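PDB 7KFF: tRNA (guanine-N(1)-)-methyltransferase from Corynebacterium diphtheriae, which probably transfers a methyl group from S-adenosyl-L-methionine to N1 of guanosine 37 in tRNA, as a knotted SPOUT-type methyltransferase. Local coordinates for residues Asp20-Phe25 / His51-Trp56; His61-Asp66 / Val76-Val81; Lys135-Val140 / Glu160-Ala165; Arg267-Lys272 / Gln292-Gly297. One frame throughout, in Å; residues are numbered along the deposited sequence.

Interaction 1 (Asp20-Phe25 / His51-Trp56); sequences DVITIF and HDLRLW
Ile24 CG2 lies over one face of the Arg54 guanidinium, 4.0 Å above its plane and displaced toward the rim. The contact joins the C-terminal ends of strands 17-23 and 46-52, parallel partners in a beta-alpha-beta unit with helix 35-42 between them in the chain; strand 46-52 borders the parallel sheet of the SPOUT fold within this chain. The backbones pair through His51 N to Val21 O, Thr23 N to His51 O and Leu53 N to Thr23 O, the last where segment 51-56 leaves the strand for a 3-10 turn.

At the other end, Val21 O lies obliquely to the His51 ring, 3.6 Å from His51 CD2. His51 NE2 reaches Asp20 OD1 at 2.7 Å, a nearly straight bond (175°) in the ring plane that meets the carboxylate on the anti side, 26° out of its plane. The buried Asp20 has further partners: Arg18 forms a salt bridge at OD1, and His161 bonds to OD2, an arrangement consistent with a charged carboxylate.

Between these polar ends, Leu53 fills the middle, its CG anti to the backbone N (chi1 -180°). Its CD1 meets Ile22 CG2 at 3.7 Å, with the two side chains at about a right angle, while CD2 reaches Ile24 CG2 at 3.9 Å. Trp82 of helix 79-90 touches both Ile22 and Leu53.

Arg54 is steadied by a bond from NH1 to Lys62 O and by two waters. One links its NE to Asp52 OD1 and Ile24 O; the other bridges Arg54 NH2, at 3.0 Å, to Ile24 O, at 2.9 Å.

Interaction 2 (His61-Asp66 / Val76-Val81); sequences HKSVDD and VMKPTV
The Val64-Asp65 peptide has the aliphatic chain of Lys78 over one face, with Lys78 CG 3.7 Å from Val64 C and Lys78 CD 3.9 Å from Asp65 N. Lys78 N comes to Val64 O from above the carbonyl plane, 39° out of it.

Beyond CG the Lys78 chain is extended, which carries its amino group to Ser63, where NZ makes a weak hydrogen bond to OG at 3.2 Å. On the way, Lys78 CE passes 3.9 Å from Asp66 CB. The carboxylate of Asp66 has a long, weak ion pair with Lys241 of the second subunit.

Val64 and selenomethionine Met77 lie side by side and point the same way, CG2 to CE 4.1 Å. Val81 CG2 packs on Ser63 O at 3.6 Å. Asp65 with Met77 forms the non-hydrogen-bonded pair; Asp66 and Val76 form the hydrogen-bonded one, exchanging both backbone bonds, Asp66 N to Val76 O and Val76 N to Asp66 O. This is a short antiparallel beta hairpin, running directly into helix 79-90 with Lys78 at the N-cap position.

Interaction 3 (Lys135-Val140 / Glu160-Ala165); sequences KPLLLV and EHIVFA
Leu139, Leu137 and Ala165 lose the most surface here, and all three sit in the middle of the parallel sheet of the SPOUT fold, where strands 137-141 and 161-165 are neighbours. Leu139 projects from the same face as Leu137, Ile162 and Phe164, and its CD1 touches two neighbours on the other strand, Ile162 CG2 and Phe164 CE2, each 3.7 Å away. Its CG stands anti to the carbonyl carbon (chi1 -64°), as does that of Phe164, and the two side chains lie side by side, pointing the same way. Ile206 of helix 200-211 packs on both.

Leu137 contributes more through its backbone. Its N bonds to His161 O and its O accepts from Val163 N, while its CD2 stays at 4.2 Å from Ile162 CG1. The same alternation continues with Leu139 N to Val163 O and Ala165 N to Leu139 O, so the pairing runs without a break.

Ala165 meets Leu138 on the other face, which helix 79-90 covers through Leu86, Val89 and Trp82. Leu138 CG is anti to the backbone N (chi1 176°), and its CD1 lies 3.5 Å from Val163 O, with Val163 CG1 at 3.8 Å and Ala165 CB at 4.2 Å next.

At the start of the pair, Pro136 packs against His161, whose NE2 is bonded to Asp20; Pro136 CB and His161 ND1 are 3.8 Å apart.

Interaction 4 (Arg267-Lys272 / Gln292-Gly297); sequences REQSLK and QAYVEG
Tyr294 reaches out from helix 289-299 and lays its ring against Glu268, Leu271 and Lys272 of helix 259-277. Its chi1 of 178° sets CG anti to the backbone N. The ring meets the neighbouring helix, whose local axis is 10.1 Å away and inclined at 52°, and the closest approach is Tyr294 CE2 to the backbone Glu268 O at 3.3 Å.

Glu268 takes one ring face. Its CB stands 3.9 Å from the centroid of the Tyr294 ring, in a CH-pi contact displaced toward the rim, with Tyr294 CZ the nearest atom at 3.6 Å. From CG the glutamate chain runs extended, crossing the tyrosine at about a right angle, and its carboxylate turns nearly parallel to the ring, the planes only 5° apart. Glu268 CG and CD lie near Tyr294 CE1 and CD1.

Leu271 comes in obliquely: CB and CD1 each lie 4.0 Å from Tyr294 CD2, and Leu271 CB also meets Val295 CG2 at 4.2 Å. Leu282 of helix 279-283 touches both Leu271 and Val295. Lys272 brushes the hydroxyl with carbon alone, CB and CD each 3.7 Å from Tyr294 OH, before its chain bends at the last torsion.

The interface is thus mostly apolar, with the ring also against a backbone carbonyl. Charged residues offer it their aliphatic parts and keep their ionic ends for their own helix, Lys272 in a salt bridge with Glu276, Glu268 only in a long, weak pair with Arg264.

Overall arrangement
Interactions 1 and 3 share one parallel sheet: strand 17-23 lies beside 161-165, and the contacts meet where Asp20 O takes Phe164 N at 2.8 Å and Val21 CG2 packs on Phe164 CD1. Interaction 2 adjoins interaction 1, centres 12 Å apart, with Leu53 O against Val81 CG1 and Leu53 CD2 against Met77 CE. Each of these three comes near a bound S-adenosyl-L-homocysteine: the side chain of Val140 is about 6 Å from one, that of Met77 about 7 Å and that of Thr23 about 10 Å. Interaction 4 stands apart on the opposite side of the chain's centre, its nearest atoms about 28 Å from interaction 3, though the side chain of Gln269 is about 12 Å from a bound S-adenosyl-L-homocysteine.

Interaction 1 (Asp20-Phe25 / His51-Trp56)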
loop_
_atom_site.group_PDB
_atom_site.type_symbol
_atom_site.label_atom_id
_atom_site.label_comp_id
_atom_site.label_asym_id
_atom_site.label_seq_id
_atom_site.Cartn_x
_atom_site.Cartn_y
_atom_site.Cartn_z
ATOM N N ASP A 20 -3.585 -4.133 17.681
ATOM C CA ASP A 20 -3.635 -2.862 18.396
ATOM C C ASP A 20 -2.891 -1.833 17.557
ATOM O O ASP A 20 -1.784 -2.097 17.080
ATOM C CB ASP A 20 -3.008 -2.969 19.779
ATOM C CG ASP A 20 -3.920 -3.628 20.777
ATOM O OD1 ASP A 20 -4.877 -2.960 21.238
ATOM O OD2 ASP A 20 -3.724 -4.833 21.052
ATOM N N VAL A 21 -3.492 -0.668 17.369
ATOM C CA VAL A 21 -2.927 0.383 16.532
ATOM C C VAL A 21 -2.791 1.640 17.375
ATOM O O VAL A 21 -3.766 2.073 17.996
ATOM C CB VAL A 21 -3.821 0.669 15.314
ATOM C CG1 VAL A 21 -3.150 1.681 14.389
ATOM C CG2 VAL A 21 -4.165 -0.591 14.577
ATOM N N ILE A 22 -1.602 2.240 17.379
ATOM C CA ILE A 22 -1.339 3.475 18.112
ATOM C C ILE A 22 -1.124 4.588 17.093
ATOM O O ILE A 22 -0.277 4.462 16.199
ATOM C CB ILE A 22 -0.128 3.343 19.048
ATOM C CG1 ILE A 22 -0.284 2.141 19.980
ATOM C CG2 ILE A 22 0.054 4.627 19.850
ATOM C CD1 ILE A 22 0.999 1.714 20.661
ATOM N N THR A 23 -1.901 5.663 17.220
ATOM C CA THR A 23 -2.013 6.662 16.168
ATOM C C THR A 23 -2.527 7.979 16.737
ATOM O O THR A 23 -3.283 8.001 17.705
ATOM C CB THR A 23 -2.989 6.142 15.087
ATOM O OG1 THR A 23 -3.318 7.200 14.177
ATOM C CG2 THR A 23 -4.305 5.638 15.721
ATOM N N ILE A 24 -2.168 9.085 16.078
ATOM C CA ILE A 24 -2.825 10.356 16.395
ATOM C C ILE A 24 -4.122 10.579 15.606
ATOM O O ILE A 24 -4.803 11.592 15.829
ATOM C CB ILE A 24 -1.887 11.576 16.256
ATOM C CG1 ILE A 24 -1.377 11.722 14.830
ATOM C CG2 ILE A 24 -0.768 11.506 17.295
ATOM C CD1 ILE A 24 -0.737 13.064 14.549
ATOM N N PHE A 25 -4.496 9.660 14.716
ATOM C CA PHE A 25 -5.749 9.729 13.958
ATOM C C PHE A 25 -6.494 8.406 14.080
ATOM O O PHE A 25 -6.624 7.650 13.098
ATOM C CB PHE A 25 -5.499 10.041 12.480
ATOM C CG PHE A 25 -4.909 11.399 12.246
ATOM C CD1 PHE A 25 -5.676 12.531 12.434
ATOM C CD2 PHE A 25 -3.591 11.543 11.847
ATOM C CE1 PHE A 25 -5.135 13.786 12.230
ATOM C CE2 PHE A 25 -3.042 12.801 11.616
ATOM C CZ PHE A 25 -3.831 13.930 11.831
ATOM N N HIS A 51 -5.790 3.137 19.533
ATOM C CA HIS A 51 -5.424 3.966 20.676
ATOM C C HIS A 51 -4.868 5.306 20.225
ATOM O O HIS A 51 -3.946 5.359 19.410
ATOM C CB HIS A 51 -4.362 3.265 21.528
ATOM C CG HIS A 51 -4.692 1.848 21.842
ATOM N ND1 HIS A 51 -5.512 1.497 22.882
ATOM C CD2 HIS A 51 -4.351 0.698 21.218
ATOM C CE1 HIS A 51 -5.647 0.184 22.908
ATOM N NE2 HIS A 51 -4.953 -0.325 21.906
ATOM N N ASP A 52 -5.403 6.381 20.807
ATOM C CA ASP A 52 -4.914 7.728 20.535
ATOM C C ASP A 52 -3.589 7.928 21.249
ATOM O O ASP A 52 -3.547 7.946 22.480
ATOM C CB ASP A 52 -5.956 8.728 21.041
ATOM C CG ASP A 52 -5.679 10.165 20.622
ATOM O OD1 ASP A 52 -4.549 10.473 20.217
ATOM O OD2 ASP A 52 -6.627 10.983 20.720
ATOM N N LEU A 53 -2.525 8.119 20.479
ATOM C CA LEU A 53 -1.202 8.353 21.057
ATOM C C LEU A 53 -1.200 9.501 22.053
ATOM O O LEU A 53 -0.408 9.499 23.006
ATOM C CB LEU A 53 -0.221 8.642 19.917
ATOM C CG LEU A 53 1.242 8.908 20.306
ATOM C CD1 LEU A 53 1.892 7.673 20.896
ATOM C CD2 LEU A 53 2.002 9.458 19.109
ATOM N N ARG A 54 -2.066 10.497 21.852
ATOM C CA ARG A 54 -2.084 11.648 22.753
ATOM C C ARG A 54 -2.496 11.290 24.171
ATOM O O ARG A 54 -2.237 12.078 25.091
ATOM C CB ARG A 54 -3.005 12.729 22.198
ATOM C CG ARG A 54 -2.460 13.330 20.929
ATOM C CD ARG A 54 -3.197 14.600 20.507
ATOM N NE ARG A 54 -2.943 14.806 19.088
ATOM C CZ ARG A 54 -1.888 15.424 18.572
ATOM N NH1 ARG A 54 -0.958 15.950 19.355
ATOM N NH2 ARG A 54 -1.758 15.497 17.262
ATOM N N LEU A 55 -3.110 10.128 24.380
ATOM C CA LEU A 55 -3.406 9.710 25.742
ATOM C C LEU A 55 -2.144 9.668 26.579
ATOM O O LEU A 55 -2.210 9.819 27.797
ATOM C CB LEU A 55 -4.030 8.317 25.735
ATOM C CG LEU A 55 -5.456 8.208 25.211
ATOM C CD1 LEU A 55 -5.870 6.739 25.127
ATOM C CD2 LEU A 55 -6.406 8.986 26.098
ATOM N N TRP A 56 -0.991 9.462 25.943
ATOM C CA TRP A 56 0.280 9.342 26.635
ATOM C C TRP A 56 1.101 10.634 26.613
ATOM O O TRP A 56 2.252 10.636 27.059
ATOM C CB TRP A 56 1.077 8.174 26.050
ATOM C CG TRP A 56 0.497 6.836 26.404
ATOM C CD1 TRP A 56 0.769 6.108 27.526
ATOM C CD2 TRP A 56 -0.466 6.073 25.657
ATOM N NE1 TRP A 56 0.039 4.948 27.528
ATOM C CE2 TRP A 56 -0.718 4.895 26.385
ATOM C CE3 TRP A 56 -1.118 6.263 24.441
ATOM C CZ2 TRP A 56 -1.588 3.909 25.928
ATOM C CZ3 TRP A 56 -1.980 5.295 23.993
ATOM C CH2 TRP A 56 -2.208 4.125 24.727
HETATM O O HOH W 1 -4.783 12.632 18.423
HETATM O O HOH W 2 -4.088 14.435 15.705
#

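Interaction 2 (His61-Asp66 / Val76-Val81)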
loop_
_atom_site.group_PDB
_atom_site.type_symbol
_atom_site.label_atom_id
_atom_site.label_comp_id
_atom_site.label_asym_id
_atom_site.label_seq_id
_atom_site.Cartn_x
_atom_site.Cartn_y
_atom_site.Cartn_z
ATOM N N HIS A 61 -0.587 20.646 26.391
ATOM C CA HIS A 61 -0.732 20.780 24.951
ATOM C C HIS A 61 -0.869 19.442 24.233
ATOM O O HIS A 61 -1.142 19.436 23.029
ATOM C CB HIS A 61 0.483 21.525 24.391
ATOM C CG HIS A 61 0.547 22.965 24.792
ATOM N ND1 HIS A 61 -0.583 23.730 24.987
ATOM C CD2 HIS A 61 1.601 23.782 25.031
ATOM C CE1 HIS A 61 -0.229 24.956 25.328
ATOM N NE2 HIS A 61 1.090 25.014 25.363
ATOM N N LYS A 62 -0.703 18.322 24.935
ATOM C CA LYS A 62 -0.776 16.985 24.335
ATOM C C LYS A 62 0.169 16.859 23.140
ATOM O O LYS A 62 -0.189 16.343 22.075
ATOM C CB LYS A 62 -2.209 16.618 23.951
ATOM C CG LYS A 62 -3.243 16.904 25.038
ATOM C CD LYS A 62 -2.980 16.115 26.313
ATOM C CE LYS A 62 -3.638 14.737 26.284
ATOM N NZ LYS A 62 -3.237 13.893 27.452
ATOM N N SER A 63 1.401 17.320 23.335
ATOM C CA SER A 63 2.391 17.332 22.271
ATOM C C SER A 63 2.963 15.938 22.052
ATOM O O SER A 63 3.322 15.242 23.005
ATOM C CB SER A 63 3.527 18.286 22.628
ATOM O OG SER A 63 4.477 18.342 21.587
ATOM N N VAL A 64 3.059 15.535 20.789
ATOM C CA VAL A 64 3.624 14.238 20.435
ATOM C C VAL A 64 4.862 14.353 19.553
ATOM O O VAL A 64 5.425 13.322 19.159
ATOM C CB VAL A 64 2.584 13.312 19.780
ATOM C CG1 VAL A 64 1.396 13.108 20.686
ATOM C CG2 VAL A 64 2.177 13.856 18.423
ATOM N N ASP A 65 5.286 15.568 19.207
ATOM C CA ASP A 65 6.362 15.753 18.243
ATOM C C ASP A 65 7.185 16.976 18.613
ATOM O O ASP A 65 6.738 17.846 19.365
ATOM C CB ASP A 65 5.837 15.891 16.808
ATOM C CG ASP A 65 4.848 17.024 16.651
ATOM O OD1 ASP A 65 3.666 16.832 17.001
ATOM O OD2 ASP A 65 5.250 18.100 16.188
ATOM N N ASP A 66 8.401 17.031 18.076
ATOM C CA ASP A 66 9.362 18.076 18.412
ATOM C C ASP A 66 10.383 18.175 17.282
ATOM O O ASP A 66 10.472 17.300 16.418
ATOM C CB ASP A 66 9.994 17.753 19.780
ATOM C CG ASP A 66 10.653 18.939 20.462
ATOM O OD1 ASP A 66 10.606 20.081 19.952
ATOM O OD2 ASP A 66 11.205 18.691 21.553
ATOM N N VAL A 76 9.665 15.336 14.545
ATOM C CA VAL A 76 9.908 13.934 14.861
ATOM C C VAL A 76 9.071 13.582 16.074
ATOM O O VAL A 76 8.989 14.362 17.023
ATOM C CB VAL A 76 11.406 13.715 15.164
ATOM C CG1 VAL A 76 11.684 12.303 15.598
ATOM C CG2 VAL A 76 12.246 14.091 13.954
HETATM N N MSE A 77 8.450 12.414 16.053
HETATM C CA MSE A 77 7.639 12.035 17.198
HETATM C C MSE A 77 8.455 11.614 18.414
HETATM O O MSE A 77 9.510 10.981 18.282
HETATM C CB MSE A 77 6.661 10.936 16.855
HETATM C CG MSE A 77 5.714 11.270 15.704
HETATM SE SE MSE A 77 4.392 9.989 15.209
HETATM C CE MSE A 77 2.744 10.902 15.596
ATOM N N LYS A 78 7.918 11.962 19.595
ATOM C CA LYS A 78 8.696 12.011 20.825
ATOM C C LYS A 78 8.827 10.645 21.485
ATOM O O LYS A 78 7.814 9.964 21.692
ATOM C CB LYS A 78 7.974 12.922 21.831
ATOM C CG LYS A 78 7.995 14.401 21.520
ATOM C CD LYS A 78 7.209 15.180 22.593
ATOM C CE LYS A 78 7.627 16.622 22.708
ATOM N NZ LYS A 78 6.770 17.385 23.673
ATOM N N PRO A 79 10.036 10.248 21.892
ATOM C CA PRO A 79 10.176 8.997 22.658
ATOM C C PRO A 79 9.456 9.005 23.984
ATOM O O PRO A 79 8.983 7.949 24.419
ATOM C CB PRO A 79 11.693 8.843 22.862
ATOM C CG PRO A 79 12.327 9.814 22.034
ATOM C CD PRO A 79 11.335 10.858 21.581
ATOM N N THR A 80 9.372 10.154 24.659
ATOM C CA THR A 80 8.744 10.192 25.978
ATOM C C THR A 80 7.231 9.978 25.922
ATOM O O THR A 80 6.608 9.747 26.966
ATOM C CB THR A 80 9.060 11.504 26.696
ATOM O OG1 THR A 80 8.627 12.589 25.863
ATOM C CG2 THR A 80 10.571 11.628 26.999
ATOM N N VAL A 81 6.641 10.032 24.733
ATOM C CA VAL A 81 5.243 9.658 24.507
ATOM C C VAL A 81 5.134 8.238 23.967
ATOM O O VAL A 81 4.374 7.423 24.493
ATOM C CB VAL A 81 4.572 10.689 23.575
ATOM C CG1 VAL A 81 3.114 10.309 23.321
ATOM C CG2 VAL A 81 4.676 12.092 24.174
#

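Interaction 3 (Lys135-Val140 / Glu160-Ala165)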
loop_
_atom_site.group_PDB
_atom_site.type_symbol
_atom_site.label_atom_id
_atom_site.label_comp_id
_atom_site.label_asym_id
_atom_site.label_seq_id
_atom_site.Cartn_x
_atom_site.Cartn_y
_atom_site.Cartn_z
ATOM N N LYS A 135 7.297 -12.754 22.686
ATOM C CA LYS A 135 7.019 -11.336 22.604
ATOM C C LYS A 135 5.997 -11.074 21.502
ATOM O O LYS A 135 5.985 -11.765 20.488
ATOM C CB LYS A 135 8.295 -10.577 22.265
ATOM C CG LYS A 135 9.369 -10.629 23.339
ATOM C CD LYS A 135 10.618 -9.878 22.914
ATOM C CE LYS A 135 11.658 -9.880 24.022
ATOM N NZ LYS A 135 12.944 -9.279 23.575
ATOM N N PRO A 136 5.152 -10.066 21.664
ATOM C CA PRO A 136 4.268 -9.664 20.564
ATOM C C PRO A 136 5.074 -9.062 19.430
ATOM O O PRO A 136 6.221 -8.650 19.597
ATOM C CB PRO A 136 3.348 -8.617 21.199
ATOM C CG PRO A 136 4.076 -8.161 22.412
ATOM C CD PRO A 136 4.956 -9.248 22.874
ATOM N N LEU A 137 4.450 -8.995 18.264
ATOM C CA LEU A 137 5.063 -8.406 17.083
ATOM C C LEU A 137 4.691 -6.930 17.011
ATOM O O LEU A 137 3.509 -6.587 17.107
ATOM C CB LEU A 137 4.559 -9.108 15.821
ATOM C CG LEU A 137 5.096 -8.612 14.479
ATOM C CD1 LEU A 137 6.593 -8.840 14.366
ATOM C CD2 LEU A 137 4.375 -9.302 13.331
ATOM N N LEU A 138 5.696 -6.064 16.847
ATOM C CA LEU A 138 5.509 -4.641 16.601
ATOM C C LEU A 138 5.881 -4.333 15.162
ATOM O O LEU A 138 7.033 -4.542 14.754
ATOM C CB LEU A 138 6.359 -3.802 17.548
ATOM C CG LEU A 138 6.317 -2.297 17.318
ATOM C CD1 LEU A 138 4.920 -1.748 17.577
ATOM C CD2 LEU A 138 7.336 -1.561 18.164
ATOM N N LEU A 139 4.898 -3.856 14.399
ATOM C CA LEU A 139 5.118 -3.410 13.028
ATOM C C LEU A 139 5.172 -1.885 12.995
ATOM O O LEU A 139 4.282 -1.212 13.523
ATOM C CB LEU A 139 4.040 -3.928 12.089
ATOM C CG LEU A 139 4.028 -5.448 11.971
ATOM C CD1 LEU A 139 2.957 -5.881 11.001
ATOM C CD2 LEU A 139 5.370 -6.020 11.557
ATOM N N VAL A 140 6.233 -1.363 12.398
ATOM C CA VAL A 140 6.484 0.067 12.302
ATOM C C VAL A 140 6.551 0.427 10.829
ATOM O O VAL A 140 7.583 0.227 10.176
ATOM C CB VAL A 140 7.792 0.463 13.015
ATOM C CG1 VAL A 140 7.959 1.975 12.946
ATOM C CG2 VAL A 140 7.832 -0.049 14.458
ATOM N N GLU A 160 -0.551 -14.063 17.247
ATOM C CA GLU A 160 -1.665 -13.829 18.152
ATOM C C GLU A 160 -1.898 -12.350 18.426
ATOM O O GLU A 160 -3.031 -11.958 18.725
ATOM C CB GLU A 160 -1.398 -14.508 19.487
ATOM C CG GLU A 160 -1.207 -15.993 19.406
ATOM C CD GLU A 160 -0.950 -16.601 20.771
ATOM O OE1 GLU A 160 -0.593 -17.792 20.827
ATOM O OE2 GLU A 160 -1.104 -15.889 21.788
ATOM N N HIS A 161 -0.846 -11.533 18.379
ATOM C CA HIS A 161 -0.920 -10.129 18.769
ATOM C C HIS A 161 0.055 -9.334 17.921
ATOM O O HIS A 161 1.276 -9.549 18.014
ATOM C CB HIS A 161 -0.560 -9.962 20.248
ATOM C CG HIS A 161 -0.870 -8.610 20.790
ATOM N ND1 HIS A 161 -0.348 -8.140 21.973
ATOM C CD2 HIS A 161 -1.663 -7.623 20.310
ATOM C CE1 HIS A 161 -0.821 -6.929 22.207
ATOM N NE2 HIS A 161 -1.610 -6.586 21.207
ATOM N N ILE A 162 -0.491 -8.421 17.123
ATOM C CA ILE A 162 0.284 -7.473 16.338
ATOM C C ILE A 162 -0.062 -6.066 16.806
ATOM O O ILE A 162 -1.240 -5.696 16.860
ATOM C CB ILE A 162 0.057 -7.627 14.823
ATOM C CG1 ILE A 162 0.275 -9.067 14.365
ATOM C CG2 ILE A 162 0.995 -6.671 14.091
ATOM C CD1 ILE A 162 0.022 -9.297 12.877
ATOM N N VAL A 163 0.964 -5.293 17.141
ATOM C CA VAL A 163 0.854 -3.880 17.481
ATOM C C VAL A 163 1.464 -3.091 16.335
ATOM O O VAL A 163 2.507 -3.480 15.790
ATOM C CB VAL A 163 1.551 -3.594 18.826
ATOM C CG1 VAL A 163 1.470 -2.122 19.165
ATOM C CG2 VAL A 163 0.921 -4.450 19.937
ATOM N N PHE A 164 0.815 -1.996 15.970
ATOM C CA PHE A 164 1.289 -1.081 14.941
ATOM C C PHE A 164 1.571 0.292 15.533
ATOM O O PHE A 164 0.712 0.858 16.206
ATOM C CB PHE A 164 0.248 -0.904 13.837
ATOM C CG PHE A 164 -0.068 -2.145 13.064
ATOM C CD1 PHE A 164 -1.039 -3.011 13.518
ATOM C CD2 PHE A 164 0.523 -2.391 11.839
ATOM C CE1 PHE A 164 -1.396 -4.130 12.776
ATOM C CE2 PHE A 164 0.170 -3.499 11.092
ATOM C CZ PHE A 164 -0.797 -4.370 11.563
ATOM N N ALA A 165 2.754 0.836 15.256
ATOM C CA ALA A 165 3.134 2.189 15.660
ATOM C C ALA A 165 3.097 3.076 14.423
ATOM O O ALA A 165 3.950 2.946 13.547
ATOM C CB ALA A 165 4.525 2.199 16.289
#

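Interaction 4 (Arg267-Lys272 / Gln292-Gly297)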
loop_
_atom_site.group_PDB
_atom_site.type_symbol
_atom_site.label_atom_id
_atom_site.label_comp_id
_atom_site.label_asym_id
_atom_site.label_seq_id
_atom_site.Cartn_x
_atom_site.Cartn_y
_atom_site.Cartn_z
ATOM N N ARG A 267 -2.695 -20.255 -18.040
ATOM C CA ARG A 267 -1.248 -20.160 -17.869
ATOM C C ARG A 267 -0.641 -19.182 -18.871
ATOM O O ARG A 267 0.173 -18.325 -18.504
ATOM C CB ARG A 267 -0.620 -21.539 -18.015
ATOM C CG ARG A 267 0.883 -21.551 -17.975
ATOM C CD ARG A 267 1.376 -21.633 -16.575
ATOM N NE ARG A 267 2.832 -21.680 -16.514
ATOM C CZ ARG A 267 3.518 -21.502 -15.395
ATOM N NH1 ARG A 267 2.874 -21.277 -14.259
ATOM N NH2 ARG A 267 4.838 -21.535 -15.420
ATOM N N GLU A 268 -1.033 -19.290 -20.141
ATOM C CA GLU A 268 -0.543 -18.346 -21.142
ATOM C C GLU A 268 -0.845 -16.908 -20.744
ATOM O O GLU A 268 0.015 -16.027 -20.839
ATOM C CB GLU A 268 -1.150 -18.663 -22.504
ATOM C CG GLU A 268 -0.652 -19.975 -23.099
ATOM C CD GLU A 268 -1.391 -20.363 -24.382
ATOM O OE1 GLU A 268 -2.410 -19.714 -24.724
ATOM O OE2 GLU A 268 -0.963 -21.318 -25.040
ATOM N N GLN A 269 -2.068 -16.650 -20.304
ATOM C CA GLN A 269 -2.443 -15.280 -19.983
ATOM C C GLN A 269 -1.675 -14.758 -18.781
ATOM O O GLN A 269 -1.398 -13.560 -18.702
ATOM C CB GLN A 269 -3.945 -15.212 -19.734
ATOM C CG GLN A 269 -4.770 -15.426 -20.983
ATOM C CD GLN A 269 -4.538 -14.336 -22.005
ATOM O OE1 GLN A 269 -4.664 -13.147 -21.691
ATOM N NE2 GLN A 269 -4.201 -14.719 -23.220
ATOM N N SER A 270 -1.337 -15.640 -17.842
ATOM C CA SER A 270 -0.485 -15.256 -16.723
ATOM C C SER A 270 0.936 -14.957 -17.189
ATOM O O SER A 270 1.528 -13.941 -16.790
ATOM C CB SER A 270 -0.542 -16.365 -15.677
ATOM O OG SER A 270 0.375 -16.165 -14.644
ATOM N N LEU A 271 1.480 -15.786 -18.079
ATOM C CA LEU A 271 2.786 -15.483 -18.655
ATOM C C LEU A 271 2.749 -14.168 -19.422
ATOM O O LEU A 271 3.686 -13.364 -19.335
ATOM C CB LEU A 271 3.214 -16.592 -19.611
ATOM C CG LEU A 271 3.552 -17.929 -18.962
ATOM C CD1 LEU A 271 3.619 -19.038 -19.992
ATOM C CD2 LEU A 271 4.882 -17.813 -18.201
ATOM N N LYS A 272 1.672 -13.933 -20.181
ATOM C CA LYS A 272 1.574 -12.730 -21.001
ATOM C C LYS A 272 1.490 -11.483 -20.125
ATOM O O LYS A 272 2.195 -10.497 -20.368
ATOM C CB LYS A 272 0.340 -12.833 -21.901
ATOM C CG LYS A 272 0.070 -11.629 -22.775
ATOM C CD LYS A 272 -1.089 -11.950 -23.731
ATOM C CE LYS A 272 -1.437 -10.791 -24.649
ATOM N NZ LYS A 272 -2.470 -9.921 -24.044
ATOM N N GLN A 292 8.441 -21.119 -22.308
ATOM C CA GLN A 292 9.482 -20.310 -22.931
ATOM C C GLN A 292 9.145 -20.022 -24.386
ATOM O O GLN A 292 9.303 -18.885 -24.853
ATOM C CB GLN A 292 10.826 -21.026 -22.803
ATOM C CG GLN A 292 12.008 -20.251 -23.364
ATOM C CD GLN A 292 12.299 -18.986 -22.591
ATOM O OE1 GLN A 292 12.154 -18.934 -21.380
ATOM N NE2 GLN A 292 12.708 -17.953 -23.302
ATOM N N ALA A 293 8.640 -21.021 -25.106
ATOM C CA ALA A 293 8.247 -20.795 -26.491
ATOM C C ALA A 293 7.104 -19.796 -26.589
ATOM O O ALA A 293 7.075 -18.961 -27.501
ATOM C CB ALA A 293 7.865 -22.116 -27.147
ATOM N N TYR A 294 6.155 -19.850 -25.650
ATOM C CA TYR A 294 5.054 -18.899 -25.668
ATOM C C TYR A 294 5.575 -17.480 -25.470
ATOM O O TYR A 294 5.187 -16.548 -26.186
ATOM C CB TYR A 294 4.042 -19.254 -24.580
ATOM C CG TYR A 294 2.911 -18.265 -24.533
ATOM C CD1 TYR A 294 1.893 -18.305 -25.477
ATOM C CD2 TYR A 294 2.872 -17.277 -23.561
ATOM C CE1 TYR A 294 0.862 -17.391 -25.448
ATOM C CE2 TYR A 294 1.853 -16.361 -23.528
ATOM C CZ TYR A 294 0.848 -16.422 -24.466
ATOM O OH TYR A 294 -0.175 -15.504 -24.424
ATOM N N VAL A 295 6.458 -17.297 -24.488
ATOM C CA VAL A 295 6.990 -15.964 -24.216
ATOM C C VAL A 295 7.827 -15.456 -25.386
ATOM O O VAL A 295 7.771 -14.271 -25.737
ATOM C CB VAL A 295 7.764 -15.963 -22.887
ATOM C CG1 VAL A 295 8.487 -14.650 -22.700
ATOM C CG2 VAL A 295 6.799 -16.210 -21.740
ATOM N N GLU A 296 8.603 -16.338 -26.020
ATOM C CA GLU A 296 9.355 -15.925 -27.201
ATOM C C GLU A 296 8.428 -15.467 -28.320
ATOM O O GLU A 296 8.790 -14.578 -29.099
ATOM C CB GLU A 296 10.250 -17.072 -27.679
ATOM C CG GLU A 296 11.508 -17.256 -26.838
ATOM C CD GLU A 296 12.226 -18.571 -27.109
ATOM O OE1 GLU A 296 11.752 -19.361 -27.958
ATOM O OE2 GLU A 296 13.265 -18.815 -26.459
ATOM N N GLY A 297 7.234 -16.055 -28.415
ATOM C CA GLY A 297 6.266 -15.588 -29.392
ATOM C C GLY A 297 5.770 -14.189 -29.101
ATOM O O GLY A 297 5.446 -13.436 -30.025
#